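Local structure of SusD superfamily protein (Bacteroides thetaiotaomicron VPI-5482, 3HDX) at residues S73-F78 against R127-V132; P133-S138 against P145-T150; L170-G175 against A227-A232. The protein probably binds polysaccharide at the outer membrane of this gut bacterium for uptake, like other SusD-type proteins. All coordinates share one frame; numbering follows the deposited sequence.

Contact 1 (S73-F78 against R127-V132); sequences SNWRRF and RIWGDV
The indole of W129 lies between two aliphatic groups. W75 CB sits over its six-membered ring, 3.6 Å from the centroid, in a CH-pi contact, and I128 CG2 of W129's own segment covers the opposite face. W75 CG occupies the crowded position between backbone N and carbonyl carbon (chi1 60°), which turns the W75 ring so that its CE3 edge meets the five-membered ring of W129: an edge-to-face pair, planes at 79°. V132 CG1 packs 4.0 Å from W75 CZ3, and F78 CD2 meets the rim of W129 at CZ3, 3.8 Å away. This aromatic cluster joins the start of helix 76-91 to the end of helix 104-129 in the mainly helical SusD fold. An alanine in place of W129 would remove the indole that W75 and F78 share, and would probably loosen the packing of the two helix ends. Ahead of helix 76-91, W75 is the N-cap, and N74 OD1 accepts from R76 N at 2.9 Å, an Asx turn suited to asparagine's short carbonyl arm. At the polar edge W129 NE1 gives S73 O a bent, weak hydrogen bond (3.0 Å, 125°) and P459 O another weak one.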
loop_
_atom_site.group_PDB
_atom_site.type_symbol
_atom_site.label_atom_id
_atom_site.label_comp_id
_atom_site.label_asym_id
_atom_site.label_seq_id
_atom_site.Cartn_x
_atom_site.Cartn_y
_atom_site.Cartn_z
ATOM N N SER A 73 -10.906 -10.739 7.793
ATOM C CA SER A 73 -10.817 -11.921 6.952
ATOM C C SER A 73 -11.916 -12.040 5.908
ATOM O O SER A 73 -11.769 -12.853 5.016
ATOM C CB SER A 73 -10.792 -13.228 7.775
ATOM O OG SER A 73 -12.070 -13.613 8.214
ATOM N N ASN A 74 -12.990 -11.264 6.018
ATOM C CA ASN A 74 -14.085 -11.281 5.041
ATOM C C ASN A 74 -13.689 -10.339 3.901
ATOM O O ASN A 74 -13.552 -9.156 4.116
ATOM C CB ASN A 74 -15.392 -10.830 5.729
ATOM C CG ASN A 74 -16.599 -10.908 4.805
ATOM O OD1 ASN A 74 -16.538 -10.466 3.663
ATOM N ND2 ASN A 74 -17.713 -11.450 5.307
ATOM N N TRP A 75 -13.570 -10.890 2.691
ATOM C CA TRP A 75 -13.129 -10.134 1.519
ATOM C C TRP A 75 -14.207 -9.314 0.776
ATOM O O TRP A 75 -13.935 -8.767 -0.268
ATOM C CB TRP A 75 -12.334 -11.041 0.541
ATOM C CG TRP A 75 -13.105 -12.212 0.011
ATOM C CD1 TRP A 75 -14.455 -12.283 -0.320
ATOM C CD2 TRP A 75 -12.565 -13.497 -0.285
ATOM N NE1 TRP A 75 -14.756 -13.533 -0.792
ATOM C CE2 TRP A 75 -13.621 -14.290 -0.804
ATOM C CE3 TRP A 75 -11.283 -14.068 -0.176
ATOM C CZ2 TRP A 75 -13.438 -15.608 -1.176
ATOM C CZ3 TRP A 75 -11.100 -15.372 -0.566
ATOM C CH2 TRP A 75 -12.179 -16.142 -1.029
ATOM N N ARG A 76 -15.432 -9.228 1.318
ATOM C CA ARG A 76 -16.530 -8.551 0.613
ATOM C C ARG A 76 -16.169 -7.139 0.118
ATOM O O ARG A 76 -16.524 -6.773 -1.000
ATOM C CB ARG A 76 -17.803 -8.550 1.494
ATOM C CG ARG A 76 -19.055 -8.063 0.820
ATOM C CD ARG A 76 -20.313 -8.099 1.727
ATOM N NE ARG A 76 -21.485 -7.641 0.980
ATOM C CZ ARG A 76 -22.330 -8.447 0.340
ATOM N NH1 ARG A 76 -22.164 -9.762 0.376
ATOM N NH2 ARG A 76 -23.356 -7.936 -0.329
ATOM N N ARG A 77 -15.520 -6.344 0.979
ATOM C CA ARG A 77 -15.159 -4.985 0.638
ATOM C C ARG A 77 -14.281 -4.858 -0.614
ATOM O O ARG A 77 -14.374 -3.873 -1.334
ATOM C CB ARG A 77 -14.529 -4.265 1.830
ATOM C CG ARG A 77 -13.222 -4.876 2.309
ATOM C CD ARG A 77 -12.825 -4.373 3.709
ATOM N NE ARG A 77 -11.537 -4.907 4.160
ATOM C CZ ARG A 77 -11.346 -6.124 4.696
ATOM N NH1 ARG A 77 -12.359 -7.009 4.793
ATOM N NH2 ARG A 77 -10.133 -6.488 5.141
ATOM N N PHE A 78 -13.474 -5.874 -0.879
ATOM C CA PHE A 78 -12.695 -5.908 -2.122
ATOM C C PHE A 78 -13.578 -6.177 -3.336
ATOM O O PHE A 78 -13.439 -5.508 -4.344
ATOM C CB PHE A 78 -11.517 -6.870 -2.001
ATOM C CG PHE A 78 -10.487 -6.371 -1.043
ATOM C CD1 PHE A 78 -9.504 -5.477 -1.505
ATOM C CD2 PHE A 78 -10.537 -6.668 0.304
ATOM C CE1 PHE A 78 -8.554 -4.957 -0.626
ATOM C CE2 PHE A 78 -9.592 -6.116 1.172
ATOM C CZ PHE A 78 -8.623 -5.281 0.706
ATOM N N ARG A 127 -2.418 -10.736 -2.136
ATOM C CA ARG A 127 -1.369 -10.766 -1.123
ATOM C C ARG A 127 -1.913 -11.223 0.237
ATOM O O ARG A 127 -1.169 -11.824 1.024
ATOM C CB ARG A 127 -0.715 -9.411 -0.916
ATOM C CG ARG A 127 0.066 -8.890 -2.115
ATOM C CD ARG A 127 0.983 -7.746 -1.664
ATOM N NE ARG A 127 0.228 -6.664 -1.057
ATOM C CZ ARG A 127 0.746 -5.474 -0.723
ATOM N NH1 ARG A 127 2.016 -5.185 -0.947
ATOM N NH2 ARG A 127 -0.027 -4.569 -0.177
ATOM N N ILE A 128 -3.188 -10.909 0.508
ATOM C CA ILE A 128 -3.823 -11.224 1.794
ATOM C C ILE A 128 -4.300 -12.676 1.884
ATOM O O ILE A 128 -4.001 -13.358 2.863
ATOM C CB ILE A 128 -4.964 -10.205 2.122
ATOM C CG1 ILE A 128 -4.390 -8.805 2.344
ATOM C CG2 ILE A 128 -5.770 -10.634 3.339
ATOM C CD1 ILE A 128 -5.416 -7.726 2.495
ATOM N N TRP A 129 -5.050 -13.114 0.890
ATOM C CA TRP A 129 -5.722 -14.415 0.905
ATOM C C TRP A 129 -5.113 -15.461 -0.020
ATOM O O TRP A 129 -5.392 -16.640 0.137
ATOM C CB TRP A 129 -7.227 -14.264 0.566
ATOM C CG TRP A 129 -8.033 -13.623 1.647
ATOM C CD1 TRP A 129 -8.531 -14.237 2.781
ATOM C CD2 TRP A 129 -8.481 -12.269 1.701
ATOM N NE1 TRP A 129 -9.219 -13.324 3.536
ATOM C CE2 TRP A 129 -9.205 -12.110 2.891
ATOM C CE3 TRP A 129 -8.316 -11.160 0.867
ATOM C CZ2 TRP A 129 -9.750 -10.889 3.260
ATOM C CZ3 TRP A 129 -8.846 -9.947 1.243
ATOM C CH2 TRP A 129 -9.566 -9.825 2.419
ATOM N N GLY A 130 -4.276 -15.043 -0.969
ATOM C CA GLY A 130 -3.750 -15.973 -1.970
ATOM C C GLY A 130 -4.792 -16.157 -3.078
ATOM O O GLY A 130 -5.202 -15.202 -3.728
ATOM N N ASP A 131 -5.261 -17.387 -3.261
ATOM C CA ASP A 131 -6.249 -17.675 -4.274
ATOM C C ASP A 131 -7.544 -16.943 -3.928
ATOM O O ASP A 131 -7.981 -16.963 -2.779
ATOM C CB ASP A 131 -6.548 -19.177 -4.354
ATOM C CG ASP A 131 -5.358 -20.041 -4.741
ATOM O OD1 ASP A 131 -4.287 -19.554 -5.192
ATOM O OD2 ASP A 131 -5.542 -21.293 -4.597
ATOM N N VAL A 132 -8.176 -16.327 -4.922
ATOM C CA VAL A 132 -9.454 -15.628 -4.723
ATOM C C VAL A 132 -10.293 -15.827 -5.978
ATOM O O VAL A 132 -9.717 -15.987 -7.082
ATOM C CB VAL A 132 -9.291 -14.098 -4.424
ATOM C CG1 VAL A 132 -8.484 -13.844 -3.157
ATOM C CG2 VAL A 132 -8.654 -13.392 -5.625
#

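Contact 2 (P133-S138 against P145-T150); sequences PLVTYS and PSMPRT
One hydrogen bond crosses between these two loop segments. The backbone N of L134 donates to T150 OG1 at 2.9 Å with an N-H...O angle of 150°. T150 makes it because its OG1 lies anti to the carbonyl carbon, beside the backbone N (chi1 -54°), while its CG2 rests alongside L134 CB; a threonine thus supplies an acceptor and an apolar methyl from one short side chain. Next to it P133 CA and P148 O make a bent CA-H...O contact, 3.6 Å apart.

The apolar part is larger and centres on M147, present as selenomethionine. Its CG takes the crowded position between backbone N and carbonyl carbon, and the chain bends at chi3 (-58°), bringing the tip across the facing segment. The SE atom lies 4.0 Å from P133 CB and 3.9 Å from V135 CG2, and the terminal CE reaches L134 O at 3.5 Å. A long, flexible, unbranched chain suits this place, since it must follow the surface made by a proline ring, a backbone and a branched valine. Further along, P145 CG packs against V135 CG1 at about a right angle, and Y137 meets the same proline tip to tip, its OH 3.4 Å from P145 CB. At the other end the P133 ring crosses the start of the R149 side chain obliquely.

Both segments belong to the irregular connection between helix 104-129 and helix 152-169, which doubles back on itself. Its outgoing arm is tied to neighbouring helices by Y79 OH, bound to P133 O, and by Y122 OH, bound to V135 O. A V132-T150 backbone bond closes the neck of the loop; beyond it, with three prolines that have no N-H to donate, the arms appear to hold together chiefly through side-chain shape.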
loop_
_atom_site.group_PDB
_atom_site.type_symbol
_atom_site.label_atom_id
_atom_site.label_comp_id
_atom_site.label_asym_id
_atom_site.label_seq_id
_atom_site.Cartn_x
_atom_site.Cartn_y
_atom_site.Cartn_z
ATOM N N PRO A 133 -11.648 -15.817 -5.847
ATOM C CA PRO A 133 -12.448 -16.005 -7.086
ATOM C C PRO A 133 -12.231 -14.877 -8.122
ATOM O O PRO A 133 -12.313 -13.681 -7.775
ATOM C CB PRO A 133 -13.904 -16.014 -6.596
ATOM C CG PRO A 133 -13.810 -16.334 -5.172
ATOM C CD PRO A 133 -12.474 -15.943 -4.630
ATOM N N LEU A 134 -11.887 -15.276 -9.350
ATOM C CA LEU A 134 -11.635 -14.293 -10.398
ATOM C C LEU A 134 -12.947 -13.959 -11.128
ATOM O O LEU A 134 -13.417 -14.727 -11.959
ATOM C CB LEU A 134 -10.556 -14.787 -11.354
ATOM C CG LEU A 134 -10.208 -13.819 -12.495
ATOM C CD1 LEU A 134 -9.858 -12.388 -12.048
ATOM C CD2 LEU A 134 -9.056 -14.470 -13.373
ATOM N N VAL A 135 -13.550 -12.846 -10.732
ATOM C CA VAL A 135 -14.786 -12.319 -11.301
ATOM C C VAL A 135 -14.426 -11.154 -12.250
ATOM O O VAL A 135 -13.860 -10.141 -11.822
ATOM C CB VAL A 135 -15.755 -11.881 -10.188
ATOM C CG1 VAL A 135 -17.071 -11.334 -10.818
ATOM C CG2 VAL A 135 -16.023 -13.050 -9.195
ATOM N N THR A 136 -14.815 -11.260 -13.517
ATOM C CA THR A 136 -14.439 -10.279 -14.554
ATOM C C THR A 136 -15.640 -9.510 -15.144
ATOM O O THR A 136 -15.516 -8.828 -16.185
ATOM C CB THR A 136 -13.707 -11.053 -15.706
ATOM O OG1 THR A 136 -14.626 -12.006 -16.257
ATOM C CG2 THR A 136 -12.457 -11.779 -15.179
ATOM N N TYR A 137 -16.794 -9.671 -14.498
ATOM C CA TYR A 137 -18.060 -9.101 -14.971
ATOM C C TYR A 137 -18.917 -8.676 -13.789
ATOM O O TYR A 137 -18.728 -9.192 -12.671
ATOM C CB TYR A 137 -18.773 -10.159 -15.809
ATOM C CG TYR A 137 -19.031 -11.475 -15.082
ATOM C CD1 TYR A 137 -18.058 -12.465 -15.037
ATOM C CD2 TYR A 137 -20.250 -11.707 -14.409
ATOM C CE1 TYR A 137 -18.254 -13.622 -14.333
ATOM C CE2 TYR A 137 -20.467 -12.894 -13.740
ATOM C CZ TYR A 137 -19.487 -13.850 -13.711
ATOM O OH TYR A 137 -19.682 -15.028 -13.058
ATOM N N SER A 138 -19.890 -7.799 -14.035
ATOM C CA SER A 138 -20.727 -7.339 -12.928
ATOM C C SER A 138 -21.790 -8.368 -12.536
ATOM O O SER A 138 -22.198 -9.230 -13.338
ATOM C CB SER A 138 -21.396 -6.013 -13.230
ATOM O OG SER A 138 -22.386 -6.173 -14.204
ATOM N N PRO A 145 -21.048 -14.739 -7.754
ATOM C CA PRO A 145 -20.951 -15.867 -8.691
ATOM C C PRO A 145 -20.554 -17.189 -8.038
ATOM O O PRO A 145 -19.683 -17.195 -7.158
ATOM C CB PRO A 145 -19.854 -15.407 -9.681
ATOM C CG PRO A 145 -19.999 -13.890 -9.662
ATOM C CD PRO A 145 -20.294 -13.560 -8.232
ATOM N N SER A 146 -21.193 -18.285 -8.483
ATOM C CA SER A 146 -20.906 -19.627 -7.966
ATOM C C SER A 146 -19.691 -20.172 -8.702
ATOM O O SER A 146 -19.775 -20.685 -9.843
ATOM C CB SER A 146 -22.083 -20.577 -8.117
ATOM O OG SER A 146 -21.735 -21.841 -7.601
HETATM N N MSE A 147 -18.536 -20.044 -8.045
HETATM C CA MSE A 147 -17.260 -20.458 -8.608
HETATM C C MSE A 147 -16.253 -20.648 -7.481
HETATM O O MSE A 147 -16.417 -20.048 -6.407
HETATM C CB MSE A 147 -16.764 -19.375 -9.610
HETATM C CG MSE A 147 -16.421 -18.035 -8.970
HETATM SE SE MSE A 147 -15.549 -16.785 -10.133
HETATM C CE MSE A 147 -14.040 -17.832 -10.586
ATOM N N PRO A 148 -15.202 -21.438 -7.722
ATOM C CA PRO A 148 -14.197 -21.612 -6.718
ATOM C C PRO A 148 -13.223 -20.409 -6.671
ATOM O O PRO A 148 -13.257 -19.482 -7.490
ATOM C CB PRO A 148 -13.494 -22.884 -7.168
ATOM C CG PRO A 148 -13.564 -22.786 -8.664
ATOM C CD PRO A 148 -14.884 -22.208 -8.947
ATOM N N ARG A 149 -12.356 -20.469 -5.694
ATOM C CA ARG A 149 -11.203 -19.576 -5.646
ATOM C C ARG A 149 -10.344 -19.900 -6.876
ATOM O O ARG A 149 -10.189 -21.082 -7.266
ATOM C CB ARG A 149 -10.429 -19.804 -4.346
ATOM C CG ARG A 149 -11.259 -19.474 -3.117
ATOM C CD ARG A 149 -10.626 -19.918 -1.838
ATOM N NE ARG A 149 -9.424 -19.140 -1.563
ATOM C CZ ARG A 149 -8.527 -19.420 -0.634
ATOM N NH1 ARG A 149 -8.660 -20.492 0.168
ATOM N NH2 ARG A 149 -7.449 -18.653 -0.548
ATOM N N THR A 150 -9.827 -18.858 -7.505
ATOM C CA THR A 150 -8.973 -18.981 -8.694
ATOM C C THR A 150 -7.522 -18.922 -8.250
ATOM O O THR A 150 -7.189 -18.152 -7.351
ATOM C CB THR A 150 -9.280 -17.841 -9.693
ATOM O OG1 THR A 150 -10.693 -17.826 -9.973
ATOM C CG2 THR A 150 -8.465 -17.992 -11.018
#

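Contact 3 (L170-G175 against A227-A232); sequences LPYQYG and ASEINA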
loop_
_atom_site.group_PDB
_atom_site.type_symbol
_atom_site.label_atom_id
_atom_site.label_comp_id
_atom_site.label_asym_id
_atom_site.label_seq_id
_atom_site.Cartn_x
_atom_site.Cartn_y
_atom_site.Cartn_z
ATOM N N LEU A 170 -4.202 6.056 -19.248
ATOM C CA LEU A 170 -3.971 6.853 -18.049
ATOM C C LEU A 170 -2.934 7.927 -18.345
ATOM O O LEU A 170 -1.842 7.587 -18.812
ATOM C CB LEU A 170 -3.436 6.018 -16.881
ATOM C CG LEU A 170 -4.398 5.033 -16.231
ATOM C CD1 LEU A 170 -3.568 3.987 -15.401
ATOM C CD2 LEU A 170 -5.462 5.778 -15.403
ATOM N N PRO A 171 -3.285 9.198 -18.094
ATOM C CA PRO A 171 -2.301 10.249 -18.262
ATOM C C PRO A 171 -1.401 10.370 -17.018
ATOM O O PRO A 171 -1.640 9.734 -15.982
ATOM C CB PRO A 171 -3.180 11.494 -18.431
ATOM C CG PRO A 171 -4.293 11.237 -17.436
ATOM C CD PRO A 171 -4.543 9.724 -17.524
ATOM N N TYR A 172 -0.324 11.128 -17.160
ATOM C CA TYR A 172 0.525 11.514 -16.021
ATOM C C TYR A 172 -0.235 12.517 -15.131
ATOM O O TYR A 172 -0.231 12.381 -13.905
ATOM C CB TYR A 172 1.853 12.079 -16.466
ATOM C CG TYR A 172 2.719 11.052 -17.135
ATOM C CD1 TYR A 172 3.238 9.988 -16.406
ATOM C CD2 TYR A 172 3.089 11.144 -18.479
ATOM C CE1 TYR A 172 4.050 9.049 -16.981
ATOM C CE2 TYR A 172 3.911 10.193 -19.052
ATOM C CZ TYR A 172 4.402 9.134 -18.294
ATOM O OH TYR A 172 5.232 8.179 -18.857
ATOM N N GLN A 173 -0.853 13.529 -15.773
ATOM C CA GLN A 173 -1.663 14.548 -15.087
ATOM C C GLN A 173 -2.974 14.722 -15.831
ATOM O O GLN A 173 -3.029 14.511 -17.059
ATOM C CB GLN A 173 -0.897 15.864 -14.960
ATOM C CG GLN A 173 0.311 15.711 -14.061
ATOM C CD GLN A 173 0.940 16.995 -13.631
ATOM O OE1 GLN A 173 0.264 17.919 -13.222
ATOM N NE2 GLN A 173 2.264 17.041 -13.656
ATOM N N TYR A 174 -3.997 15.141 -15.096
ATOM C CA TYR A 174 -5.366 15.255 -15.622
ATOM C C TYR A 174 -5.777 16.689 -15.901
ATOM O O TYR A 174 -5.785 17.502 -15.007
ATOM C CB TYR A 174 -6.343 14.646 -14.631
ATOM C CG TYR A 174 -6.268 13.134 -14.561
ATOM C CD1 TYR A 174 -5.383 12.480 -13.721
ATOM C CD2 TYR A 174 -7.110 12.349 -15.362
ATOM C CE1 TYR A 174 -5.338 11.071 -13.695
ATOM C CE2 TYR A 174 -7.062 10.973 -15.341
ATOM C CZ TYR A 174 -6.173 10.338 -14.481
ATOM O OH TYR A 174 -6.167 8.965 -14.481
ATOM N N GLY A 175 -6.181 16.933 -17.142
ATOM C CA GLY A 175 -6.713 18.198 -17.577
ATOM C C GLY A 175 -5.694 19.273 -17.861
ATOM O O GLY A 175 -4.523 19.166 -17.505
ATOM N N ALA A 227 9.277 10.293 -12.936
ATOM C CA ALA A 227 8.657 10.858 -11.724
ATOM C C ALA A 227 8.257 12.333 -11.902
ATOM O O ALA A 227 7.218 12.772 -11.398
ATOM C CB ALA A 227 9.613 10.711 -10.534
ATOM N N SER A 228 9.106 13.098 -12.595
ATOM C CA SER A 228 8.799 14.539 -12.795
ATOM C C SER A 228 7.485 14.754 -13.543
ATOM O O SER A 228 6.826 15.786 -13.337
ATOM C CB SER A 228 9.938 15.296 -13.497
ATOM O OG SER A 228 10.071 14.856 -14.819
ATOM N N GLU A 229 7.056 13.783 -14.350
ATOM C CA GLU A 229 5.809 13.943 -15.128
ATOM C C GLU A 229 4.571 14.029 -14.245
ATOM O O GLU A 229 3.571 14.607 -14.651
ATOM C CB GLU A 229 5.626 12.796 -16.119
ATOM C CG GLU A 229 6.727 12.633 -17.155
ATOM C CD GLU A 229 6.642 13.621 -18.293
ATOM O OE1 GLU A 229 5.690 14.462 -18.296
ATOM O OE2 GLU A 229 7.562 13.538 -19.166
ATOM N N ILE A 230 4.625 13.402 -13.064
ATOM C CA ILE A 230 3.526 13.432 -12.097
ATOM C C ILE A 230 3.842 14.330 -10.896
ATOM O O ILE A 230 3.070 14.387 -9.927
ATOM C CB ILE A 230 3.160 12.006 -11.631
ATOM C CG1 ILE A 230 4.280 11.355 -10.794
ATOM C CG2 ILE A 230 2.814 11.092 -12.819
ATOM C CD1 ILE A 230 3.820 10.100 -10.054
ATOM N N ASN A 231 4.990 15.019 -10.959
ATOM C CA ASN A 231 5.475 15.854 -9.871
ATOM C C ASN A 231 5.761 15.060 -8.573
ATOM O O ASN A 231 5.450 15.524 -7.484
ATOM C CB ASN A 231 4.534 17.041 -9.600
ATOM C CG ASN A 231 5.199 18.134 -8.777
ATOM O OD1 ASN A 231 6.393 18.417 -8.943
ATOM N ND2 ASN A 231 4.421 18.767 -7.906
ATOM N N ALA A 232 6.295 13.849 -8.733
ATOM C CA ALA A 232 6.695 13.007 -7.610
ATOM C C ALA A 232 8.179 13.236 -7.329
ATOM O O ALA A 232 9.007 13.276 -8.245
ATOM C CB ALA A 232 6.416 11.528 -7.885
#
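Here the loop that follows helix 152-169 meets the turn that follows helix 213-226, a surface junction in the helical SusD fold. The turn has the bond pattern of a Schellman motif: A227 O accepts from A232 N, S228 O accepts from N231 N, and N231 adopts positive phi, a conformation that asparagine tolerates better than most residues.

Y172 is the first residue to reach the turn. Its CG stands anti to the carbonyl carbon (chi1 -67°), and one face of the ring receives the E229 methylene: CB lies 3.8 Å from the ring centroid, in a CH-pi contact. The E229 chain then bends at chi2, its CG passing near the CD2 side of the ring, and its carboxylate plane comes within 22° of the ring plane. A flat aromatic thus makes use of the aliphatic base of an exposed acidic residue. At the ring edge I230 CG2 approaches Y172 CD1 to 3.8 Å, and K196 adds a cation-pi contact to the same tyrosine. The same I230 methyl lies 3.5 Å from Y172 O, so the beta-branched isoleucine touches both the ring and the backbone of the tyrosine.

Q173 carries the polar part. Glutamine suits the place because both ends of its amide are used: OE1 binds Q190 NE2, and Q190 OE1 in turn accepts from N231 ND2, so Q190 links loop and turn. The Q173 chain runs extended beyond CG, so that NE2 donates to E229 O at 2.9 Å, almost straight at 172°. The acceptor lies in the amide plane, whereas the donor stands above the plane of the E229 carbonyl.

From the N terminus, contact 1 brings the end of helix 104-129 back to the start of helix 76-91 and closes a mostly helical excursion of 48 residues. Contact 2 opens at the next residue and closes a short loop of six residues, tying together the two arms of the connection between helix 104-129 and helix 152-169. The two touch: R149 NH2 lies 2.8 Å from D131 O, probably hydrogen-bonded, and the backbones of V132 and T150 pair. Helix 152-169 then leads to contact 3, which closes a 51-residue loop at the turn after helix 213-226. The three loops follow in series, none nesting or crossing. Contact 3 lies across the chain's centre from contact 1, their centres about 31 Å apart.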